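Local structure of 432aa long hypothetical deoxyribodipyrimidine photolyase (Sulfolobus tokodaii, 2E0I) at residues M1-F7 and C26-V32; E14-N20 and R153-M158; I93-Y99 and F121-Y127. The protein probably repairs cyclobutane pyrimidine dimers in DNA with the energy of light, and binds two FAD molecules, one of them a likely light-harvesting cofactor. All coordinates share one frame; numbering follows the deposited sequence.

All three contacts belong to the α/β domain, whose parallel sheet runs in the order 73-76, 28-35, 2-7, 92-96, 120-124. Contacts 1 and 3 are neighbouring strand pairs of this sheet, their centres about 13 Å apart, and the I4 O to Y94 N pair at 2.7 Å probably hydrogen-bonds them together. Contact 2 ties helix 17-25, which crosses over between the two strands of contact 1, to a distant loop; its centre lies about 15 Å from contact 1 and about 12 Å from contact 3, which it meets through T17 OG1 and D126 OD2, 2.7 Å apart. FAD touches contacts 1 and 3, whereas the N16 side chain in contact 2 stays about 12 Å from an FAD.

Contact 1: M1-F7 and C26-V32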
loop_
_atom_site.group_PDB
_atom_site.type_symbol
_atom_site.label_atom_id
_atom_site.label_comp_id
_atom_site.label_asym_id
_atom_site.label_seq_id
_atom_site.Cartn_x
_atom_site.Cartn_y
_atom_site.Cartn_z
ATOM N N MET A 1 7.594 -24.597 24.897
ATOM C CA MET A 1 7.733 -25.338 23.611
ATOM C C MET A 1 8.793 -24.690 22.740
ATOM O O MET A 1 9.299 -23.609 23.049
ATOM C CB MET A 1 6.427 -25.301 22.829
ATOM C CG MET A 1 5.181 -25.461 23.655
ATOM S SD MET A 1 3.726 -25.189 22.613
ATOM C CE MET A 1 3.370 -23.422 22.942
ATOM N N ASP A 2 9.130 -25.370 21.649
ATOM C CA ASP A 2 10.082 -24.844 20.681
ATOM C C ASP A 2 9.204 -24.478 19.500
ATOM O O ASP A 2 8.765 -25.356 18.753
ATOM C CB ASP A 2 11.106 -25.898 20.248
ATOM C CG ASP A 2 12.347 -25.909 21.129
ATOM O OD1 ASP A 2 12.708 -24.846 21.699
ATOM O OD2 ASP A 2 12.976 -26.985 21.235
ATOM N N CYS A 3 8.928 -23.190 19.334
ATOM C CA CYS A 3 8.074 -22.789 18.239
ATOM C C CYS A 3 8.670 -21.762 17.282
ATOM O O CYS A 3 9.742 -21.203 17.534
ATOM C CB CYS A 3 6.727 -22.316 18.791
ATOM S SG CYS A 3 6.691 -20.693 19.609
ATOM N N ILE A 4 7.964 -21.544 16.173
ATOM C CA ILE A 4 8.382 -20.625 15.112
ATOM C C ILE A 4 7.431 -19.454 14.858
ATOM O O ILE A 4 6.207 -19.604 14.886
ATOM C CB ILE A 4 8.540 -21.391 13.768
ATOM C CG1 ILE A 4 9.826 -22.210 13.787
ATOM C CG2 ILE A 4 8.518 -20.433 12.584
ATOM C CD1 ILE A 4 10.089 -22.926 12.485
ATOM N N PHE A 5 8.001 -18.282 14.617
ATOM C CA PHE A 5 7.189 -17.129 14.291
ATOM C C PHE A 5 7.583 -16.707 12.893
ATOM O O PHE A 5 8.772 -16.504 12.613
ATOM C CB PHE A 5 7.426 -15.946 15.212
ATOM C CG PHE A 5 6.635 -14.741 14.808
ATOM C CD1 PHE A 5 5.250 -14.702 15.019
ATOM C CD2 PHE A 5 7.239 -13.700 14.108
ATOM C CE1 PHE A 5 4.475 -13.645 14.527
ATOM C CE2 PHE A 5 6.479 -12.636 13.611
ATOM C CZ PHE A 5 5.091 -12.612 13.820
ATOM N N ILE A 6 6.587 -16.565 12.020
ATOM C CA ILE A 6 6.850 -16.180 10.640
ATOM C C ILE A 6 6.468 -14.735 10.353
ATOM O O ILE A 6 5.286 -14.374 10.415
ATOM C CB ILE A 6 6.078 -17.085 9.624
ATOM C CG1 ILE A 6 6.462 -18.560 9.807
ATOM C CG2 ILE A 6 6.385 -16.648 8.190
ATOM C CD1 ILE A 6 5.645 -19.496 8.935
ATOM N N PHE A 7 7.468 -13.911 10.043
ATOM C CA PHE A 7 7.228 -12.514 9.697
ATOM C C PHE A 7 6.723 -12.493 8.267
ATOM O O PHE A 7 7.035 -13.376 7.472
ATOM C CB PHE A 7 8.522 -11.709 9.748
ATOM C CG PHE A 7 9.062 -11.516 11.119
ATOM C CD1 PHE A 7 8.702 -10.405 11.865
ATOM C CD2 PHE A 7 9.941 -12.442 11.667
ATOM C CE1 PHE A 7 9.209 -10.208 13.142
ATOM C CE2 PHE A 7 10.462 -12.260 12.948
ATOM C CZ PHE A 7 10.092 -11.135 13.689
ATOM N N CYS A 26 5.997 -19.876 24.325
ATOM C CA CYS A 26 7.006 -20.918 24.096
ATOM C C CYS A 26 8.314 -20.560 24.785
ATOM O O CYS A 26 8.517 -19.417 25.201
ATOM C CB CYS A 26 7.288 -21.131 22.596
ATOM S SG CYS A 26 5.862 -21.017 21.460
ATOM N N ASP A 27 9.203 -21.541 24.894
ATOM C CA ASP A 27 10.493 -21.326 25.530
ATOM C C ASP A 27 11.444 -20.608 24.592
ATOM O O ASP A 27 12.072 -19.613 24.962
ATOM C CB ASP A 27 11.108 -22.658 25.955
ATOM C CG ASP A 27 10.238 -23.408 26.948
ATOM O OD1 ASP A 27 9.871 -22.803 27.984
ATOM O OD2 ASP A 27 9.925 -24.595 26.689
ATOM N N ARG A 28 11.551 -21.125 23.376
ATOM C CA ARG A 28 12.418 -20.525 22.375
ATOM C C ARG A 28 11.572 -20.200 21.135
ATOM O O ARG A 28 10.617 -20.909 20.809
ATOM C CB ARG A 28 13.557 -21.491 22.020
ATOM C CG ARG A 28 14.086 -22.269 23.216
ATOM C CD ARG A 28 15.227 -23.220 22.860
ATOM N NE ARG A 28 16.513 -22.528 22.688
ATOM C CZ ARG A 28 17.683 -23.140 22.464
ATOM N NH1 ARG A 28 17.747 -24.470 22.381
ATOM N NH2 ARG A 28 18.798 -22.422 22.317
ATOM N N VAL A 29 11.910 -19.111 20.462
ATOM C CA VAL A 29 11.189 -18.720 19.270
ATOM C C VAL A 29 12.167 -18.441 18.136
ATOM O O VAL A 29 13.078 -17.618 18.264
ATOM C CB VAL A 29 10.340 -17.461 19.516
ATOM C CG1 VAL A 29 9.788 -16.942 18.202
ATOM C CG2 VAL A 29 9.214 -17.778 20.466
ATOM N N ILE A 30 11.982 -19.133 17.023
ATOM C CA ILE A 30 12.848 -18.927 15.877
ATOM C C ILE A 30 12.184 -17.949 14.906
ATOM O O ILE A 30 11.138 -18.247 14.329
ATOM C CB ILE A 30 13.134 -20.254 15.154
ATOM C CG1 ILE A 30 13.797 -21.233 16.124
ATOM C CG2 ILE A 30 14.038 -20.009 13.964
ATOM C CD1 ILE A 30 14.140 -22.561 15.516
ATOM N N PRO A 31 12.782 -16.759 14.729
ATOM C CA PRO A 31 12.231 -15.745 13.821
ATOM C C PRO A 31 12.490 -16.133 12.369
ATOM O O PRO A 31 13.632 -16.275 11.941
ATOM C CB PRO A 31 12.956 -14.473 14.247
ATOM C CG PRO A 31 14.306 -14.993 14.666
ATOM C CD PRO A 31 13.987 -16.261 15.422
ATOM N N VAL A 32 11.416 -16.291 11.610
ATOM C CA VAL A 32 11.526 -16.718 10.227
ATOM C C VAL A 32 10.891 -15.791 9.208
ATOM O O VAL A 32 9.902 -15.127 9.494
ATOM C CB VAL A 32 10.862 -18.117 10.062
ATOM C CG1 VAL A 32 10.566 -18.413 8.603
ATOM C CG2 VAL A 32 11.760 -19.190 10.643
#
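C3 and C26 are covalently joined, SG to SG 2.1 Å, by a disulfide whose chi3 is 99°. It ties the start of strand 2-7 to the turn before strand 28-35. Beside it the terminal M1 N, in a poorly ordered residue, makes a salt bridge to D27 OD2 (2.9 Å) from above the carboxylate plane, and M1 O accepts D27 N. D2 lies alongside R28, its OD1 against the aliphatic CD at 3.2 Å; the guanidinium itself is paired with D163. Farther along, I4 CG2 meets V32 CG2 at 4.0 Å, while on the other face V29 CG1 packs on F5 CB. The F7 ring, CG anti to the carbonyl carbon (chi1 -69°), lies alongside P31, its edge atom CE2 3.6 Å from P31 CB, and F5 CE2 sits over the centre of one ring face. Five backbone bonds set this register, from C3 N to R28 O through to F7 N to V32 O (2.8 Å). In the second shell, Y94 packs on both cysteines, and L61 and L65 of helix 48-66 cover F7 and P31. Such parallel pairing is that of the first beta-alpha-beta crossover in the Rossmann-like domain of photolyases; F7 also touches FAD.

Contact 2: E14-N20 and R153-M158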
loop_
_atom_site.group_PDB
_atom_site.type_symbol
_atom_site.label_atom_id
_atom_site.label_comp_id
_atom_site.label_asym_id
_atom_site.label_seq_id
_atom_site.Cartn_x
_atom_site.Cartn_y
_atom_site.Cartn_z
ATOM N N GLU A 14 8.667 -4.787 18.092
ATOM C CA GLU A 14 7.859 -4.044 19.059
ATOM C C GLU A 14 6.384 -4.098 18.712
ATOM O O GLU A 14 6.005 -3.951 17.561
ATOM C CB GLU A 14 8.284 -2.579 19.083
ATOM C CG GLU A 14 9.667 -2.306 19.665
ATOM C CD GLU A 14 9.736 -2.526 21.175
ATOM O OE1 GLU A 14 8.703 -2.354 21.866
ATOM O OE2 GLU A 14 10.833 -2.854 21.675
ATOM N N ASP A 15 5.553 -4.289 19.722
ATOM C CA ASP A 15 4.104 -4.360 19.548
ATOM C C ASP A 15 3.687 -5.214 18.366
ATOM O O ASP A 15 2.964 -4.779 17.478
ATOM C CB ASP A 15 3.487 -2.954 19.422
ATOM C CG ASP A 15 1.948 -2.973 19.526
ATOM O OD1 ASP A 15 1.395 -3.669 20.416
ATOM O OD2 ASP A 15 1.283 -2.283 18.721
ATOM N N ASN A 16 4.157 -6.448 18.360
ATOM C CA ASN A 16 3.802 -7.378 17.309
ATOM C C ASN A 16 2.998 -8.452 18.026
ATOM O O ASN A 16 3.560 -9.281 18.742
ATOM C CB ASN A 16 5.058 -7.967 16.677
ATOM C CG ASN A 16 4.744 -8.890 15.523
ATOM O OD1 ASN A 16 5.399 -8.836 14.482
ATOM N ND2 ASN A 16 3.745 -9.754 15.701
ATOM N N THR A 17 1.681 -8.415 17.831
ATOM C CA THR A 17 0.756 -9.340 18.481
ATOM C C THR A 17 1.168 -10.808 18.453
ATOM O O THR A 17 1.456 -11.411 19.489
ATOM C CB THR A 17 -0.653 -9.216 17.882
ATOM O OG1 THR A 17 -1.026 -7.830 17.825
ATOM C CG2 THR A 17 -1.661 -9.964 18.748
ATOM N N GLY A 18 1.195 -11.386 17.263
ATOM C CA GLY A 18 1.558 -12.778 17.156
ATOM C C GLY A 18 2.909 -13.065 17.763
ATOM O O GLY A 18 3.095 -14.069 18.449
ATOM N N LEU A 19 3.868 -12.180 17.516
ATOM C CA LEU A 19 5.202 -12.388 18.044
ATOM C C LEU A 19 5.162 -12.381 19.565
ATOM O O LEU A 19 5.837 -13.185 20.213
ATOM C CB LEU A 19 6.153 -11.314 17.519
ATOM C CG LEU A 19 7.597 -11.426 18.014
ATOM C CD1 LEU A 19 8.161 -12.801 17.670
ATOM C CD2 LEU A 19 8.434 -10.298 17.412
ATOM N N ASN A 20 4.360 -11.479 20.134
ATOM C CA ASN A 20 4.228 -11.387 21.586
ATOM C C ASN A 20 3.735 -12.701 22.160
ATOM O O ASN A 20 4.356 -13.245 23.068
ATOM C CB ASN A 20 3.262 -10.282 21.987
ATOM C CG ASN A 20 3.901 -8.923 21.968
ATOM O OD1 ASN A 20 5.122 -8.789 22.084
ATOM N ND2 ASN A 20 3.078 -7.895 21.848
ATOM N N ARG A 153 -6.301 -0.936 21.284
ATOM C CA ARG A 153 -5.410 -1.629 22.204
ATOM C C ARG A 153 -4.092 -0.866 22.249
ATOM O O ARG A 153 -3.639 -0.330 21.238
ATOM C CB ARG A 153 -5.170 -3.073 21.752
ATOM C CG ARG A 153 -4.179 -3.808 22.636
ATOM C CD ARG A 153 -4.110 -5.322 22.380
ATOM N NE ARG A 153 -3.353 -5.721 21.187
ATOM C CZ ARG A 153 -3.907 -5.943 20.002
ATOM N NH1 ARG A 153 -5.216 -5.797 19.858
ATOM N NH2 ARG A 153 -3.168 -6.338 18.974
ATOM N N GLU A 154 -3.480 -0.809 23.425
ATOM C CA GLU A 154 -2.219 -0.091 23.589
ATOM C C GLU A 154 -1.015 -0.943 23.177
ATOM O O GLU A 154 -1.021 -2.162 23.353
ATOM C CB GLU A 154 -2.070 0.338 25.047
ATOM C CG GLU A 154 -3.106 1.343 25.511
ATOM C CD GLU A 154 -3.155 1.471 27.036
ATOM O OE1 GLU A 154 -2.083 1.426 27.685
ATOM O OE2 GLU A 154 -4.269 1.630 27.585
ATOM N N PRO A 155 0.033 -0.313 22.611
ATOM C CA PRO A 155 1.212 -1.074 22.201
ATOM C C PRO A 155 1.805 -1.786 23.395
ATOM O O PRO A 155 1.656 -1.331 24.522
ATOM C CB PRO A 155 2.145 0.000 21.672
ATOM C CG PRO A 155 1.219 1.013 21.141
ATOM C CD PRO A 155 0.164 1.094 22.206
ATOM N N GLU A 156 2.454 -2.914 23.150
ATOM C CA GLU A 156 3.107 -3.656 24.213
ATOM C C GLU A 156 4.024 -4.711 23.618
ATOM O O GLU A 156 3.838 -5.142 22.480
ATOM C CB GLU A 156 2.086 -4.310 25.123
ATOM C CG GLU A 156 1.524 -5.585 24.591
ATOM C CD GLU A 156 0.308 -6.018 25.370
ATOM O OE1 GLU A 156 -0.203 -7.123 25.084
ATOM O OE2 GLU A 156 -0.142 -5.248 26.261
ATOM N N THR A 157 5.021 -5.118 24.390
ATOM C CA THR A 157 5.969 -6.107 23.917
ATOM C C THR A 157 6.256 -7.102 25.023
ATOM O O THR A 157 6.515 -6.718 26.158
ATOM C CB THR A 157 7.300 -5.437 23.477
ATOM O OG1 THR A 157 7.035 -4.467 22.459
ATOM C CG2 THR A 157 8.279 -6.476 22.934
ATOM N N MET A 158 6.201 -8.384 24.692
ATOM C CA MET A 158 6.484 -9.410 25.669
ATOM C C MET A 158 7.954 -9.784 25.591
ATOM O O MET A 158 8.584 -9.626 24.543
ATOM C CB MET A 158 5.614 -10.636 25.405
ATOM C CG MET A 158 4.430 -10.781 26.373
ATOM S SD MET A 158 3.316 -9.342 26.436
ATOM C CE MET A 158 3.959 -8.441 27.918
#
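D15 and N20 reach the loop 153-158 through their first torsions. With CG anti to the backbone N (chi1 -168°), D15 lays its carboxylate beside P155 and E156; with CG opposite the carbonyl carbon (chi1 -81°), N20 on the first turn of helix 17-25 sends its amide between E156 and M158. That amide is gripped at both ends: OD1 accepts M158 N at 2.9 Å, the donor standing well above the carbonyl plane, and ND2 gives a hydrogen to E156 O, also at 2.9 Å and close to the amide's own plane. The two bonds together fix the amide's rotation and hold the loop backbone on both sides of T157.

T157 OG1 is used twice, donating to E14 OE1 at 2.8 Å from above the carboxylate plane and accepting D15 N at 3.1 Å in a nearly straight bond (170°). The E14 and T157 side chains meet at about a right angle. D15 OD1 takes E156 N at 3.0 Å, again from above its carboxylate, while CG rests against P155 CB at 3.7 Å. Its other oxygen, OD2, is held by S226 and by a salt bridge to R228, which links the contact to helix 227-233 and probably steadies the negative charge. At the far end R153 NH2 makes a weak, bent bond to T17 OG1 at the edge of its guanidinium; the threonine hydroxyl has its stronger partner in D126.

N16 occupies the N-cap position of helix 17-25. Polar side chains of the helix's first turn and of the loop leading into it thus bond an extended loop, with T157 answering from the other side, here part of the long connection from the α/β domain toward the helical FAD-binding domain of photolyases.

Contact 3: I93-Y99 and F121-Y127; sequences IYVNEDY and FKAYEDY. With FAD (flavin-adenine dinucleotide), chain F.
Four backbone hydrogen bonds pair the strands in parallel, K122 N to I93 O, V95 N to K122 O, Y124 N to V95 O, and E97 N to Y124 O (2.9 Å). Apolar contacts fill both faces. On one, I93 CG2 meets the F121 ring at its edge, 3.9 Å from CD1, and V95 CG2 touches F121 CZ and A123 CB. On the other, K122 runs alongside Y94, its CG over one ring face, offset toward the rim, and Y94 CD2 comes to the edge of the Y124 ring, 3.4 Å from CE2. Beyond the strands, one water joins E97 O, Y99 OH and D126 N. D98, whose carboxylate swings away from its own N (chi1 -153°), accepts FAD O4' on OD2 at 2.9 Å and its neighbour Y99 N on OD1, which also meets R9 in a salt bridge. With an alanine here, FAD O4' would probably lose this acceptor and R9 a charged mate. E25 of helix 17-25 takes both Y94 OH and K122 NZ. Helix 101-115 covers I93 and F121 on the opposite face, strand 2-7 flanks I93-N96, and 120-124 is the edge strand on this side of the sheet, completing a beta-alpha-beta unit.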
loop_
_atom_site.group_PDB
_atom_site.type_symbol
_atom_site.label_atom_id
_atom_site.label_comp_id
_atom_site.label_asym_id
_atom_site.label_seq_id
_atom_site.Cartn_x
_atom_site.Cartn_y
_atom_site.Cartn_z
ATOM N N ILE A 93 3.543 -22.921 15.342
ATOM C CA ILE A 93 3.908 -21.887 14.386
ATOM C C ILE A 93 2.980 -20.710 14.635
ATOM O O ILE A 93 1.757 -20.872 14.638
ATOM C CB ILE A 93 3.737 -22.386 12.938
ATOM C CG1 ILE A 93 4.848 -23.394 12.596
ATOM C CG2 ILE A 93 3.729 -21.203 11.983
ATOM C CD1 ILE A 93 4.723 -24.000 11.214
ATOM N N TYR A 94 3.557 -19.535 14.865
ATOM C CA TYR A 94 2.754 -18.346 15.120
ATOM C C TYR A 94 2.863 -17.350 13.975
ATOM O O TYR A 94 3.909 -17.237 13.347
ATOM C CB TYR A 94 3.205 -17.657 16.406
ATOM C CG TYR A 94 2.925 -18.407 17.689
ATOM C CD1 TYR A 94 3.618 -19.568 18.006
ATOM C CD2 TYR A 94 1.970 -17.941 18.591
ATOM C CE1 TYR A 94 3.367 -20.248 19.186
ATOM C CE2 TYR A 94 1.710 -18.612 19.775
ATOM C CZ TYR A 94 2.410 -19.767 20.065
ATOM O OH TYR A 94 2.136 -20.452 21.223
ATOM N N VAL A 95 1.777 -16.634 13.703
ATOM C CA VAL A 95 1.757 -15.608 12.656
ATOM C C VAL A 95 0.634 -14.624 12.906
ATOM O O VAL A 95 -0.168 -14.785 13.821
ATOM C CB VAL A 95 1.519 -16.184 11.237
ATOM C CG1 VAL A 95 2.527 -17.268 10.944
ATOM C CG2 VAL A 95 0.099 -16.704 11.109
ATOM N N ASN A 96 0.589 -13.597 12.076
ATOM C CA ASN A 96 -0.455 -12.596 12.159
ATOM C C ASN A 96 -1.257 -12.772 10.877
ATOM O O ASN A 96 -0.724 -12.634 9.782
ATOM C CB ASN A 96 0.159 -11.197 12.221
ATOM C CG ASN A 96 0.719 -10.870 13.585
ATOM O OD1 ASN A 96 1.797 -10.300 13.702
ATOM N ND2 ASN A 96 -0.023 -11.214 14.629
ATOM N N GLU A 97 -2.532 -13.100 11.020
ATOM C CA GLU A 97 -3.404 -13.321 9.877
ATOM C C GLU A 97 -3.483 -12.083 9.003
ATOM O O GLU A 97 -3.308 -10.968 9.485
ATOM C CB GLU A 97 -4.802 -13.651 10.365
ATOM C CG GLU A 97 -5.486 -12.448 10.973
ATOM C CD GLU A 97 -6.908 -12.729 11.384
ATOM O OE1 GLU A 97 -7.586 -11.781 11.851
ATOM O OE2 GLU A 97 -7.343 -13.894 11.236
ATOM N N ASP A 98 -3.730 -12.280 7.713
ATOM C CA ASP A 98 -3.878 -11.158 6.800
ATOM C C ASP A 98 -5.284 -11.294 6.221
ATOM O O ASP A 98 -6.012 -12.207 6.581
ATOM C CB ASP A 98 -2.819 -11.171 5.692
ATOM C CG ASP A 98 -2.504 -9.766 5.155
ATOM O OD1 ASP A 98 -3.409 -8.902 5.125
ATOM O OD2 ASP A 98 -1.346 -9.525 4.746
ATOM N N TYR A 99 -5.656 -10.410 5.312
ATOM C CA TYR A 99 -7.010 -10.413 4.799
ATOM C C TYR A 99 -7.223 -10.477 3.294
ATOM O O TYR A 99 -8.263 -10.067 2.813
ATOM C CB TYR A 99 -7.718 -9.190 5.384
ATOM C CG TYR A 99 -7.559 -9.125 6.893
ATOM C CD1 TYR A 99 -8.353 -9.907 7.729
ATOM C CD2 TYR A 99 -6.538 -8.363 7.481
ATOM C CE1 TYR A 99 -8.138 -9.947 9.101
ATOM C CE2 TYR A 99 -6.313 -8.396 8.858
ATOM C CZ TYR A 99 -7.121 -9.199 9.662
ATOM O OH TYR A 99 -6.915 -9.280 11.028
ATOM N N PHE A 121 -0.994 -24.413 14.881
ATOM C CA PHE A 121 -0.918 -23.213 14.044
ATOM C C PHE A 121 -1.763 -22.106 14.629
ATOM O O PHE A 121 -2.984 -22.159 14.583
ATOM C CB PHE A 121 -1.407 -23.512 12.629
ATOM C CG PHE A 121 -1.303 -22.345 11.692
ATOM C CD1 PHE A 121 -0.073 -21.744 11.450
ATOM C CD2 PHE A 121 -2.426 -21.870 11.026
ATOM C CE1 PHE A 121 0.035 -20.685 10.553
ATOM C CE2 PHE A 121 -2.330 -20.816 10.132
ATOM C CZ PHE A 121 -1.097 -20.219 9.892
ATOM N N LYS A 122 -1.100 -21.081 15.145
ATOM C CA LYS A 122 -1.794 -19.972 15.784
ATOM C C LYS A 122 -1.660 -18.645 15.025
ATOM O O LYS A 122 -0.555 -18.133 14.854
ATOM C CB LYS A 122 -1.272 -19.842 17.227
ATOM C CG LYS A 122 -1.065 -21.211 17.895
ATOM C CD LYS A 122 -0.749 -21.137 19.385
ATOM C CE LYS A 122 -2.000 -20.906 20.217
ATOM N NZ LYS A 122 -1.705 -20.902 21.680
ATOM N N ALA A 123 -2.789 -18.099 14.567
ATOM C CA ALA A 123 -2.792 -16.823 13.843
ATOM C C ALA A 123 -3.472 -15.774 14.712
ATOM O O ALA A 123 -4.432 -16.082 15.396
ATOM C CB ALA A 123 -3.517 -16.961 12.526
ATOM N N TYR A 124 -2.966 -14.543 14.696
ATOM C CA TYR A 124 -3.524 -13.474 15.517
ATOM C C TYR A 124 -3.799 -12.228 14.701
ATOM O O TYR A 124 -3.201 -12.038 13.640
ATOM C CB TYR A 124 -2.554 -13.108 16.645
ATOM C CG TYR A 124 -2.269 -14.241 17.596
ATOM C CD1 TYR A 124 -3.052 -14.444 18.739
ATOM C CD2 TYR A 124 -1.236 -15.141 17.333
ATOM C CE1 TYR A 124 -2.806 -15.529 19.594
ATOM C CE2 TYR A 124 -0.980 -16.221 18.174
ATOM C CZ TYR A 124 -1.762 -16.413 19.300
ATOM O OH TYR A 124 -1.485 -17.486 20.123
ATOM N N GLU A 125 -4.705 -11.386 15.200
ATOM C CA GLU A 125 -5.033 -10.130 14.540
ATOM C C GLU A 125 -3.989 -9.104 14.977
ATOM O O GLU A 125 -3.678 -8.996 16.169
ATOM C CB GLU A 125 -6.433 -9.654 14.944
ATOM C CG GLU A 125 -7.564 -10.404 14.256
ATOM C CD GLU A 125 -8.959 -9.875 14.604
ATOM O OE1 GLU A 125 -9.244 -8.677 14.358
ATOM O OE2 GLU A 125 -9.782 -10.666 15.119
ATOM N N ASP A 126 -3.441 -8.358 14.019
ATOM C CA ASP A 126 -2.431 -7.355 14.334
ATOM C C ASP A 126 -2.444 -6.175 13.382
ATOM O O ASP A 126 -2.255 -5.046 13.800
ATOM C CB ASP A 126 -1.037 -8.000 14.336
ATOM C CG ASP A 126 0.093 -6.997 14.636
ATOM O OD1 ASP A 126 0.702 -6.469 13.679
ATOM O OD2 ASP A 126 0.377 -6.738 15.828
ATOM N N TYR A 127 -2.675 -6.432 12.104
ATOM C CA TYR A 127 -2.662 -5.373 11.108
ATOM C C TYR A 127 -3.737 -4.329 11.253
ATOM O O TYR A 127 -3.524 -3.184 10.885
ATOM C CB TYR A 127 -2.726 -5.967 9.699
ATOM C CG TYR A 127 -1.554 -6.854 9.384
ATOM C CD1 TYR A 127 -1.737 -8.094 8.800
ATOM C CD2 TYR A 127 -0.267 -6.483 9.743
ATOM C CE1 TYR A 127 -0.662 -8.958 8.592
ATOM C CE2 TYR A 127 0.816 -7.329 9.542
ATOM C CZ TYR A 127 0.621 -8.573 8.975
ATOM O OH TYR A 127 1.695 -9.452 8.864
HETATM P PA FAD F . 1.243 -9.660 -2.573
HETATM O O1A FAD F . 0.562 -8.399 -2.942
HETATM O O2A FAD F . 2.677 -9.944 -2.797
HETATM O O5B FAD F . 0.656 -10.542 -3.787
HETATM C C5B FAD F . 0.771 -11.970 -3.769
HETATM C C4B FAD F . 0.035 -12.612 -4.948
HETATM O O4B FAD F . -1.168 -11.858 -5.192
HETATM C C3B FAD F . 0.852 -12.522 -6.239
HETATM O O3B FAD F . 0.423 -13.540 -7.148
HETATM C C2B FAD F . 0.438 -11.142 -6.750
HETATM O O2B FAD F . 0.654 -11.076 -8.161
HETATM C C1B FAD F . -1.065 -11.219 -6.477
HETATM N N9A FAD F . -1.693 -9.875 -6.471
HETATM C C8A FAD F . -1.286 -8.825 -5.760
HETATM N N7A FAD F . -2.106 -7.795 -5.957
HETATM C C5A FAD F . -3.050 -8.191 -6.802
HETATM C C6A FAD F . -4.174 -7.586 -7.353
HETATM N N6A FAD F . -4.453 -6.314 -7.085
HETATM N N1A FAD F . -4.958 -8.293 -8.181
HETATM C C2A FAD F . -4.672 -9.548 -8.484
HETATM N N3A FAD F . -3.610 -10.152 -7.979
HETATM C C4A FAD F . -2.786 -9.512 -7.138
HETATM N N1 FAD F . 5.835 -11.523 2.254
HETATM C C2 FAD F . 6.486 -12.739 2.494
HETATM O O2 FAD F . 6.227 -13.386 3.507
HETATM N N3 FAD F . 7.393 -13.236 1.551
HETATM C C4 FAD F . 7.641 -12.524 0.369
HETATM O O4 FAD F . 8.445 -12.962 -0.453
HETATM C C4X FAD F . 6.978 -11.325 0.125
HETATM N N5 FAD F . 7.170 -10.645 -1.085
HETATM C C5X FAD F . 6.486 -9.450 -1.341
HETATM C C6 FAD F . 6.615 -8.830 -2.581
HETATM C C7 FAD F . 5.869 -7.694 -2.882
HETATM C C7M FAD F . 6.026 -7.036 -4.255
HETATM C C8 FAD F . 4.993 -7.176 -1.932
HETATM C C8M FAD F . 4.158 -5.929 -2.231
HETATM C C9 FAD F . 4.871 -7.791 -0.689
HETATM C C9A FAD F . 5.615 -8.929 -0.387
HETATM N N10 FAD F . 5.458 -9.589 0.843
HETATM C C10 FAD F . 6.083 -10.823 1.066
HETATM C "C1'" FAD F . 4.564 -9.037 1.888
HETATM C "C2'" FAD F . 3.094 -9.394 1.664
HETATM O "O2'" FAD F . 2.310 -8.197 1.654
HETATM C "C3'" FAD F . 2.600 -10.347 2.756
HETATM O "O3'" FAD F . 3.317 -11.582 2.672
HETATM C "C4'" FAD F . 1.101 -10.617 2.607
HETATM O "O4'" FAD F . 0.637 -11.327 3.759
HETATM C "C5'" FAD F . 0.816 -11.440 1.348
HETATM O "O5'" FAD F . -0.446 -11.095 0.770
HETATM P P FAD F . -0.521 -9.970 -0.379
HETATM O O1P FAD F . -1.892 -10.014 -0.937
HETATM O O2P FAD F . -0.013 -8.683 0.145
HETATM O O3P FAD F . 0.492 -10.571 -1.476
HETATM O O HOH W 1 -4.077 -8.993 11.319
#